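Local structure of ATP phosphoribosyltransferase (Thermotoga maritima, 1O63) at residues Ala59-Leu70 / Phe168-Asn177; Asn85-Gly93 / Leu145-Leu156. The protein probably catalyses the condensation of ATP with 5-phosphoribosyl 1-diphosphate, the first step of histidine biosynthesis, as the short HisG form that works together with HisZ. All blocks are in the same frame, centred on the assembly; numbering follows the deposited sequence.

Contact 1 of 2, residues Ala59-Leu70 / Phe168-Asn177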
loop_
_atom_site.group_PDB
_atom_site.type_symbol
_atom_site.label_atom_id
_atom_site.label_comp_id
_atom_site.label_asym_id
_atom_site.label_seq_id
_atom_site.Cartn_x
_atom_site.Cartn_y
_atom_site.Cartn_z
ATOM N N ALA A 59 -3.038 -20.969 -3.108
ATOM C CA ALA A 59 -4.442 -20.800 -3.422
ATOM C C ALA A 59 -4.726 -21.389 -4.821
ATOM O O ALA A 59 -3.842 -21.379 -5.674
ATOM C CB ALA A 59 -4.794 -19.312 -3.430
ATOM N N ASP A 60 -5.936 -21.842 -5.044
ATOM C CA ASP A 60 -6.363 -22.389 -6.319
ATOM C C ASP A 60 -7.010 -21.320 -7.205
ATOM O O ASP A 60 -6.785 -21.292 -8.410
ATOM C CB ASP A 60 -7.419 -23.505 -6.066
ATOM C CG ASP A 60 -6.769 -24.667 -5.293
ATOM O OD1 ASP A 60 -5.728 -25.141 -5.769
ATOM O OD2 ASP A 60 -7.336 -25.082 -4.277
ATOM N N ILE A 61 -7.947 -20.552 -6.652
ATOM C CA ILE A 61 -8.676 -19.542 -7.434
ATOM C C ILE A 61 -8.600 -18.196 -6.703
ATOM O O ILE A 61 -8.628 -18.182 -5.474
ATOM C CB ILE A 61 -10.132 -19.950 -7.640
ATOM C CG1 ILE A 61 -10.207 -21.265 -8.468
ATOM C CG2 ILE A 61 -10.941 -18.882 -8.403
ATOM C CD1 ILE A 61 -11.523 -21.999 -8.240
ATOM N N GLY A 62 -8.552 -17.096 -7.454
ATOM C CA GLY A 62 -8.557 -15.779 -6.826
ATOM C C GLY A 62 -9.325 -14.773 -7.682
ATOM O O GLY A 62 -9.905 -15.113 -8.723
ATOM N N PHE A 63 -9.531 -13.593 -7.097
ATOM C CA PHE A 63 -10.235 -12.488 -7.704
ATOM C C PHE A 63 -9.458 -11.174 -7.437
ATOM O O PHE A 63 -8.924 -11.009 -6.348
ATOM C CB PHE A 63 -11.653 -12.318 -7.149
ATOM C CG PHE A 63 -12.466 -13.582 -7.177
ATOM C CD1 PHE A 63 -12.340 -14.520 -6.162
ATOM C CD2 PHE A 63 -13.312 -13.861 -8.236
ATOM C CE1 PHE A 63 -13.038 -15.700 -6.166
ATOM C CE2 PHE A 63 -14.008 -15.063 -8.275
ATOM C CZ PHE A 63 -13.884 -15.968 -7.243
ATOM N N CYS A 64 -9.374 -10.339 -8.461
ATOM C CA CYS A 64 -8.727 -9.043 -8.314
ATOM C C CYS A 64 -9.183 -8.090 -9.416
ATOM O O CYS A 64 -9.789 -8.506 -10.403
ATOM C CB CYS A 64 -7.207 -9.174 -8.274
ATOM S SG CYS A 64 -6.507 -10.017 -9.714
ATOM N N GLY A 65 -8.990 -6.793 -9.227
ATOM C CA GLY A 65 -9.454 -5.841 -10.250
ATOM C C GLY A 65 -8.493 -5.751 -11.420
ATOM O O GLY A 65 -7.351 -6.196 -11.413
ATOM N N THR A 66 -8.944 -5.006 -12.456
ATOM C CA THR A 66 -8.117 -4.815 -13.638
ATOM C C THR A 66 -6.831 -4.065 -13.314
ATOM O O THR A 66 -5.790 -4.315 -13.936
ATOM C CB THR A 66 -8.895 -4.052 -14.740
ATOM O OG1 THR A 66 -10.237 -4.572 -14.801
ATOM C CG2 THR A 66 -8.227 -4.246 -16.090
ATOM N N ASP A 67 -6.862 -3.161 -12.367
ATOM C CA ASP A 67 -5.690 -2.400 -11.942
ATOM C C ASP A 67 -4.593 -3.356 -11.491
ATOM O O ASP A 67 -3.453 -3.238 -11.958
ATOM C CB ASP A 67 -6.056 -1.393 -10.849
ATOM C CG ASP A 67 -6.856 -1.985 -9.713
ATOM O OD1 ASP A 67 -6.602 -1.611 -8.544
ATOM O OD2 ASP A 67 -7.745 -2.838 -9.930
ATOM N N VAL A 68 -4.911 -4.294 -10.608
ATOM C CA VAL A 68 -3.931 -5.279 -10.133
ATOM C C VAL A 68 -3.361 -6.056 -11.304
ATOM O O VAL A 68 -2.158 -6.215 -11.460
ATOM C CB VAL A 68 -4.549 -6.243 -9.112
ATOM C CG1 VAL A 68 -3.644 -7.404 -8.731
ATOM C CG2 VAL A 68 -4.977 -5.488 -7.841
ATOM N N LEU A 69 -4.256 -6.605 -12.146
ATOM C CA LEU A 69 -3.866 -7.429 -13.269
ATOM C C LEU A 69 -2.930 -6.741 -14.237
ATOM O O LEU A 69 -1.986 -7.370 -14.750
ATOM C CB LEU A 69 -5.111 -7.935 -14.026
ATOM C CG LEU A 69 -5.328 -9.447 -14.029
ATOM C CD1 LEU A 69 -5.144 -10.018 -12.641
ATOM C CD2 LEU A 69 -6.697 -9.827 -14.579
ATOM N N LEU A 70 -3.232 -5.474 -14.555
ATOM C CA LEU A 70 -2.388 -4.766 -15.529
ATOM C C LEU A 70 -1.146 -4.198 -14.866
ATOM O O LEU A 70 -0.174 -3.936 -15.563
ATOM C CB LEU A 70 -3.166 -3.690 -16.253
ATOM C CG LEU A 70 -3.771 -3.914 -17.611
ATOM C CD1 LEU A 70 -3.721 -5.339 -18.138
ATOM C CD2 LEU A 70 -5.206 -3.387 -17.671
ATOM N N PHE A 168 -8.398 2.788 -18.934
ATOM C CA PHE A 168 -9.080 1.513 -19.020
ATOM C C PHE A 168 -10.159 1.455 -17.953
ATOM O O PHE A 168 -10.069 2.110 -16.887
ATOM C CB PHE A 168 -8.227 0.263 -18.973
ATOM C CG PHE A 168 -7.326 0.099 -17.800
ATOM C CD1 PHE A 168 -7.816 -0.368 -16.586
ATOM C CD2 PHE A 168 -5.974 0.395 -17.894
ATOM C CE1 PHE A 168 -6.973 -0.525 -15.502
ATOM C CE2 PHE A 168 -5.130 0.264 -16.809
ATOM C CZ PHE A 168 -5.634 -0.205 -15.600
ATOM N N VAL A 169 -11.158 0.650 -18.284
ATOM C CA VAL A 169 -12.260 0.440 -17.343
ATOM C C VAL A 169 -11.840 -0.691 -16.401
ATOM O O VAL A 169 -11.121 -1.574 -16.851
ATOM C CB VAL A 169 -13.535 0.041 -18.108
ATOM C CG1 VAL A 169 -14.566 -0.555 -17.164
ATOM C CG2 VAL A 169 -14.075 1.271 -18.837
ATOM N N ILE A 170 -12.164 -0.576 -15.130
ATOM C CA ILE A 170 -11.747 -1.549 -14.130
ATOM C C ILE A 170 -12.924 -2.421 -13.698
ATOM O O ILE A 170 -13.984 -1.931 -13.309
ATOM C CB ILE A 170 -11.139 -0.891 -12.894
ATOM C CG1 ILE A 170 -9.770 -0.243 -13.257
ATOM C CG2 ILE A 170 -10.930 -1.890 -11.759
ATOM C CD1 ILE A 170 -9.444 0.860 -12.254
ATOM N N ARG A 171 -12.689 -3.724 -13.749
ATOM C CA ARG A 171 -13.705 -4.696 -13.363
ATOM C C ARG A 171 -13.046 -5.735 -12.431
ATOM O O ARG A 171 -11.847 -5.766 -12.268
ATOM C CB ARG A 171 -14.128 -5.499 -14.621
ATOM C CG ARG A 171 -14.481 -4.677 -15.827
ATOM C CD ARG A 171 -15.091 -5.517 -16.942
ATOM N NE ARG A 171 -15.880 -4.662 -17.847
ATOM C CZ ARG A 171 -15.304 -3.916 -18.788
ATOM N NH1 ARG A 171 -13.987 -3.912 -18.916
ATOM N NH2 ARG A 171 -16.079 -3.170 -19.555
ATOM N N THR A 172 -13.865 -6.669 -11.976
ATOM C CA THR A 172 -13.376 -7.811 -11.203
ATOM C C THR A 172 -12.988 -8.901 -12.198
ATOM O O THR A 172 -13.640 -9.021 -13.234
ATOM C CB THR A 172 -14.502 -8.334 -10.297
ATOM O OG1 THR A 172 -14.927 -7.210 -9.496
ATOM C CG2 THR A 172 -14.060 -9.470 -9.408
ATOM N N HIS A 173 -11.925 -9.655 -11.898
ATOM C CA HIS A 173 -11.535 -10.749 -12.800
ATOM C C HIS A 173 -11.392 -12.023 -11.919
ATOM O O HIS A 173 -11.067 -11.834 -10.753
ATOM C CB HIS A 173 -10.161 -10.483 -13.405
ATOM C CG HIS A 173 -10.073 -9.275 -14.287
ATOM N ND1 HIS A 173 -10.117 -9.338 -15.644
ATOM C CD2 HIS A 173 -9.969 -7.957 -13.962
ATOM C CE1 HIS A 173 -10.052 -8.090 -16.147
ATOM N NE2 HIS A 173 -9.959 -7.245 -15.134
ATOM N N VAL A 174 -11.655 -13.176 -12.472
ATOM C CA VAL A 174 -11.371 -14.443 -11.765
ATOM C C VAL A 174 -10.090 -15.029 -12.366
ATOM O O VAL A 174 -9.907 -15.010 -13.597
ATOM C CB VAL A 174 -12.517 -15.423 -11.793
ATOM C CG1 VAL A 174 -13.016 -15.659 -13.216
ATOM C CG2 VAL A 174 -12.111 -16.786 -11.181
ATOM N N VAL A 175 -9.165 -15.460 -11.507
ATOM C CA VAL A 175 -7.868 -15.953 -11.945
ATOM C C VAL A 175 -7.597 -17.307 -11.287
ATOM O O VAL A 175 -8.014 -17.516 -10.141
ATOM C CB VAL A 175 -6.708 -15.008 -11.647
ATOM C CG1 VAL A 175 -6.636 -13.903 -12.700
ATOM C CG2 VAL A 175 -6.770 -14.419 -10.243
ATOM N N VAL A 176 -6.988 -18.225 -12.026
ATOM C CA VAL A 176 -6.812 -19.585 -11.505
ATOM C C VAL A 176 -5.337 -19.973 -11.535
ATOM O O VAL A 176 -4.656 -19.750 -12.529
ATOM C CB VAL A 176 -7.618 -20.601 -12.339
ATOM C CG1 VAL A 176 -7.348 -22.046 -11.935
ATOM C CG2 VAL A 176 -9.142 -20.380 -12.218
ATOM N N ASN A 177 -4.874 -20.615 -10.472
ATOM C CA ASN A 177 -3.498 -21.165 -10.459
ATOM C C ASN A 177 -3.446 -22.297 -11.483
ATOM O O ASN A 177 -4.220 -23.251 -11.429
ATOM C CB ASN A 177 -3.237 -21.678 -9.046
ATOM C CG ASN A 177 -1.974 -22.473 -8.836
ATOM O OD1 ASN A 177 -1.093 -22.539 -9.689
ATOM N ND2 ASN A 177 -1.881 -23.081 -7.657
#
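H173 and T66 form the polar centre of this contact. H173 NE2 lies 2.7 Å from T66 OG1, and either atom could be the donor. The hydroxyl meets the imidazole at its edge, in the ring plane. R171 N donates a second, almost straight bond to the same OG1, at 2.8 Å and 174°. T66 carries OG1 beside its own backbone N (chi1 -42°), turned to the strand and gripped twice. H173 ND1 bonds to Q78, so both ring nitrogens are held.

Two methyl groups of helix 66-71 pack on rings. L69 CD2 sits over one face of H173, 3.4 Å from CG and offset toward the rim. L70 CD2 lies over the centre of the F168 ring, 9° off its normal. With an alanine at H173, T66 OG1 would probably keep R171 N but lose the imidazole, Q78 would lose its bond to ND1, and a gap would open under L69 CD2.

Strands 61-65 and 168-176 are antiparallel neighbours in the central sheet. This fits the type II periplasmic-binding-protein fold, in which a late strand returns between earlier ones. G62 with V175 and C64 with H173 are the hydrogen-bonded pairs; N177 N adds a bond to D60 O at 2.9 Å.

The apolar contacts favour one face of the sheet. There I61 CG2 meets V174 CG2 at 3.7 Å, and F63 CE2 meets V174 CB at 3.8 Å. Helix 185-204 covers this face with F191, L192 and L195. Beyond the strands, N177 ND2 reaches A59 O at 3.3 Å, while N177 OD1 caps V179 N.

Contact 2 of 2, residues Asn85-Gly93 / Leu145-Leu156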
loop_
_atom_site.group_PDB
_atom_site.type_symbol
_atom_site.label_atom_id
_atom_site.label_comp_id
_atom_site.label_asym_id
_atom_site.label_seq_id
_atom_site.Cartn_x
_atom_site.Cartn_y
_atom_site.Cartn_z
ATOM N N ASN A 85 -18.772 -2.968 -14.383
ATOM C CA ASN A 85 -17.735 -1.932 -14.373
ATOM C C ASN A 85 -17.679 -1.349 -12.963
ATOM O O ASN A 85 -18.699 -0.828 -12.477
ATOM C CB ASN A 85 -18.082 -0.814 -15.360
ATOM C CG ASN A 85 -18.060 -1.247 -16.802
ATOM O OD1 ASN A 85 -17.350 -2.173 -17.194
ATOM N ND2 ASN A 85 -18.851 -0.567 -17.634
ATOM N N ILE A 86 -16.542 -1.452 -12.281
ATOM C CA ILE A 86 -16.456 -0.892 -10.934
ATOM C C ILE A 86 -15.993 0.572 -10.956
ATOM O O ILE A 86 -16.438 1.406 -10.183
ATOM C CB ILE A 86 -15.375 -1.639 -10.102
ATOM C CG1 ILE A 86 -15.494 -3.128 -10.248
ATOM C CG2 ILE A 86 -15.413 -1.163 -8.654
ATOM C CD1 ILE A 86 -16.803 -3.752 -9.824
ATOM N N SER A 87 -14.885 0.774 -11.682
ATOM C CA SER A 87 -14.274 2.117 -11.726
ATOM C C SER A 87 -13.472 2.290 -13.001
ATOM O O SER A 87 -13.583 1.472 -13.920
ATOM C CB SER A 87 -13.376 2.260 -10.490
ATOM O OG SER A 87 -12.518 1.139 -10.380
ATOM N N ARG A 88 -12.730 3.389 -13.095
ATOM C CA ARG A 88 -11.937 3.690 -14.287
ATOM C C ARG A 88 -10.515 4.137 -13.873
ATOM O O ARG A 88 -10.379 4.942 -12.973
ATOM C CB ARG A 88 -12.542 4.836 -15.089
ATOM C CG ARG A 88 -13.888 4.607 -15.755
ATOM C CD ARG A 88 -14.469 5.952 -16.229
ATOM N NE ARG A 88 -15.071 6.691 -15.140
ATOM C CZ ARG A 88 -15.348 7.982 -15.084
ATOM N NH1 ARG A 88 -15.062 8.797 -16.086
ATOM N NH2 ARG A 88 -15.923 8.488 -13.989
HETATM N N MSE A 89 -9.555 3.770 -14.686
HETATM C CA MSE A 89 -8.168 4.269 -14.518
HETATM C C MSE A 89 -8.062 5.460 -15.479
HETATM O O MSE A 89 -8.392 5.322 -16.670
HETATM C CB MSE A 89 -7.175 3.189 -14.821
HETATM C CG MSE A 89 -5.698 3.555 -14.674
HETATM SE SE MSE A 89 -5.191 3.711 -12.825
HETATM C CE MSE A 89 -5.060 1.842 -12.363
ATOM N N VAL A 90 -7.731 6.641 -14.957
ATOM C CA VAL A 90 -7.680 7.823 -15.817
ATOM C C VAL A 90 -6.377 8.591 -15.677
ATOM O O VAL A 90 -5.653 8.420 -14.708
ATOM C CB VAL A 90 -8.841 8.802 -15.502
ATOM C CG1 VAL A 90 -10.178 8.122 -15.758
ATOM C CG2 VAL A 90 -8.782 9.325 -14.060
ATOM N N LEU A 91 -6.108 9.421 -16.668
ATOM C CA LEU A 91 -5.059 10.420 -16.622
ATOM C C LEU A 91 -5.790 11.723 -16.222
ATOM O O LEU A 91 -6.887 11.943 -16.769
ATOM C CB LEU A 91 -4.404 10.636 -17.997
ATOM C CG LEU A 91 -3.355 11.778 -18.014
ATOM C CD1 LEU A 91 -2.128 11.325 -17.250
ATOM C CD2 LEU A 91 -2.991 12.125 -19.460
ATOM N N ALA A 92 -5.339 12.395 -15.204
ATOM C CA ALA A 92 -5.976 13.656 -14.772
ATOM C C ALA A 92 -4.928 14.720 -14.456
ATOM O O ALA A 92 -3.769 14.455 -14.158
ATOM C CB ALA A 92 -6.860 13.430 -13.562
ATOM N N GLY A 93 -5.396 15.987 -14.474
ATOM C CA GLY A 93 -4.488 17.113 -14.182
ATOM C C GLY A 93 -5.312 18.371 -13.864
ATOM O O GLY A 93 -6.524 18.376 -14.007
ATOM N N LEU A 145 0.690 15.832 -13.580
ATOM C CA LEU A 145 -0.432 14.994 -13.876
ATOM C C LEU A 145 -0.460 13.779 -12.919
ATOM O O LEU A 145 0.513 13.490 -12.257
ATOM C CB LEU A 145 -0.348 14.380 -15.300
ATOM C CG LEU A 145 -0.196 15.324 -16.486
ATOM C CD1 LEU A 145 0.288 14.592 -17.740
ATOM C CD2 LEU A 145 -1.480 16.070 -16.795
ATOM N N ILE A 146 -1.621 13.134 -12.872
ATOM C CA ILE A 146 -1.699 11.878 -12.124
ATOM C C ILE A 146 -2.338 10.799 -12.998
ATOM O O ILE A 146 -2.991 11.141 -13.986
ATOM C CB ILE A 146 -2.512 11.969 -10.829
ATOM C CG1 ILE A 146 -3.965 12.280 -11.164
ATOM C CG2 ILE A 146 -1.869 12.980 -9.856
ATOM C CD1 ILE A 146 -4.922 12.342 -10.000
ATOM N N VAL A 147 -2.061 9.551 -12.646
ATOM C CA VAL A 147 -2.784 8.418 -13.265
ATOM C C VAL A 147 -3.412 7.698 -12.066
ATOM O O VAL A 147 -2.669 7.277 -11.181
ATOM C CB VAL A 147 -1.898 7.487 -14.078
ATOM C CG1 VAL A 147 -2.597 6.160 -14.338
ATOM C CG2 VAL A 147 -1.448 8.119 -15.383
ATOM N N ASP A 148 -4.732 7.717 -11.971
ATOM C CA ASP A 148 -5.365 7.150 -10.763
ATOM C C ASP A 148 -6.764 6.646 -11.064
ATOM O O ASP A 148 -7.326 6.899 -12.136
ATOM C CB ASP A 148 -5.423 8.201 -9.650
ATOM C CG ASP A 148 -5.564 7.629 -8.260
ATOM O OD1 ASP A 148 -5.468 6.390 -8.089
ATOM O OD2 ASP A 148 -5.777 8.408 -7.308
ATOM N N ILE A 149 -7.346 5.967 -10.093
ATOM C CA ILE A 149 -8.692 5.420 -10.227
ATOM C C ILE A 149 -9.707 6.468 -9.714
ATOM O O ILE A 149 -9.449 7.143 -8.729
ATOM C CB ILE A 149 -8.870 4.168 -9.349
ATOM C CG1 ILE A 149 -7.918 3.035 -9.764
ATOM C CG2 ILE A 149 -10.313 3.671 -9.339
ATOM C CD1 ILE A 149 -8.055 1.866 -8.741
ATOM N N THR A 150 -10.831 6.511 -10.383
ATOM C CA THR A 150 -11.986 7.311 -10.068
ATOM C C THR A 150 -13.245 6.483 -10.356
ATOM O O THR A 150 -13.227 5.609 -11.217
ATOM C CB THR A 150 -12.041 8.599 -10.933
ATOM O OG1 THR A 150 -13.149 9.404 -10.518
ATOM C CG2 THR A 150 -12.239 8.262 -12.406
ATOM N N GLU A 151 -14.323 6.712 -9.619
ATOM C CA GLU A 151 -15.573 5.994 -9.863
ATOM C C GLU A 151 -16.607 6.971 -10.438
ATOM O O GLU A 151 -17.268 6.660 -11.424
ATOM C CB GLU A 151 -16.099 5.369 -8.572
ATOM C CG GLU A 151 -15.143 4.274 -8.040
ATOM C CD GLU A 151 -15.867 3.346 -7.081
ATOM O OE1 GLU A 151 -15.194 2.674 -6.265
ATOM O OE2 GLU A 151 -17.112 3.251 -7.152
ATOM N N THR A 152 -16.744 8.131 -9.797
ATOM C CA THR A 152 -17.709 9.109 -10.290
ATOM C C THR A 152 -17.032 10.423 -10.691
ATOM O O THR A 152 -17.732 11.342 -11.113
ATOM C CB THR A 152 -18.790 9.456 -9.245
ATOM O OG1 THR A 152 -18.176 10.088 -8.118
ATOM C CG2 THR A 152 -19.589 8.264 -8.819
ATOM N N GLY A 153 -15.754 10.577 -10.351
ATOM C CA GLY A 153 -15.023 11.807 -10.630
ATOM C C GLY A 153 -15.112 12.823 -9.519
ATOM O O GLY A 153 -14.566 13.931 -9.615
ATOM N N ARG A 154 -15.775 12.481 -8.411
ATOM C CA ARG A 154 -15.966 13.359 -7.283
ATOM C C ARG A 154 -14.679 13.866 -6.657
ATOM O O ARG A 154 -14.483 15.090 -6.554
ATOM C CB ARG A 154 -16.816 12.689 -6.186
ATOM C CG ARG A 154 -16.832 13.448 -4.867
ATOM C CD ARG A 154 -17.233 12.520 -3.716
ATOM N NE ARG A 154 -17.995 13.200 -2.701
ATOM C CZ ARG A 154 -17.589 13.716 -1.561
ATOM N NH1 ARG A 154 -18.451 14.331 -0.746
ATOM N NH2 ARG A 154 -16.311 13.619 -1.205
ATOM N N THR A 155 -13.817 12.967 -6.180
ATOM C CA THR A 155 -12.551 13.399 -5.574
ATOM C C THR A 155 -11.762 14.254 -6.550
ATOM O O THR A 155 -11.243 15.305 -6.180
ATOM C CB THR A 155 -11.724 12.190 -5.126
ATOM O OG1 THR A 155 -12.607 11.273 -4.457
ATOM C CG2 THR A 155 -10.597 12.550 -4.181
ATOM N N LEU A 156 -11.712 13.876 -7.831
ATOM C CA LEU A 156 -11.014 14.728 -8.809
ATOM C C LEU A 156 -11.647 16.123 -8.898
ATOM O O LEU A 156 -10.950 17.151 -8.785
ATOM C CB LEU A 156 -11.030 14.058 -10.175
ATOM C CG LEU A 156 -10.283 12.695 -10.235
ATOM C CD1 LEU A 156 -10.417 12.098 -11.602
ATOM C CD2 LEU A 156 -8.834 12.841 -9.817
#
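M89, a selenomethionine, wraps its side chain against V147 and I149. Its CG is anti to the backbone N (chi1 -179°), and the chain then bends at chi2 and chi3. This brings SE to 3.9 Å from V147 CG1 and CE to 4.0 Å from I149 CG1. L91 lies on the same face. Its CD1 packs at 3.8 Å from V147 CG2 and also touches L145 CB. Helix 111-121 covers this face with V113 and Y117.

The other face carries R88, V90 and A92. R88 bends at chi3 (-79°), which lays its guanidinium over T150 CG2, with that methyl on one face. NH2 then makes a weak bond of 3.4 Å to E151 O. NH1 forms a salt bridge to E166. V90 crosses T150 at about a right angle, and V90 CG1 is 3.9 Å from T150 CG2. V90 CG2 also meets L156 CD1, which ties helix 154-158 to the strand. I146 CG1 packs against A92 CB.

Strands 85-93 and 145-150 are antiparallel neighbours in the part of the mixed sheet that continues into the second lobe. The hydrogen-bonded pairs are R88 with T150, V90 with D148 and A92 with I146. After strand 145-150 comes a loop rich in threonine and glycine, consistent with the family's phosphoribosyl diphosphate loop. G153 lies at the N-cap of helix 154-158, and a side chain on it would run into the preceding carbonyl O.

S87 fills the end of the pairing. Its OG is 3.5 Å from I149 CG2, and its CB is 3.6 Å from E151 CG. The E151 carboxylate forms a salt bridge to R11. I86 and S87 share I170 as their partner on the next strand, a classic beta bulge.

Both contacts are mostly buried and join antiparallel strands of one sheet. Contact 1 is central, its centre about 6 Å from the chain's. Contact 2 lies about 14 Å from the chain centre, and its loop end reaches exposed residues. The contact centres are about 19 Å apart. Strands 161-176 and 81-94 are neighbours, so the contacts meet: I170 N probably bonds to S87 O, and I86 N to I170 O. These two long strands run between the lobes. Contact 1 adds a hydroxyl-imidazole pair at the start of helix 66-71 and methyl groups on rings. Contact 2 joins strand pairing to aliphatic packing, with charged side chains at its loop end answered elsewhere in the chain.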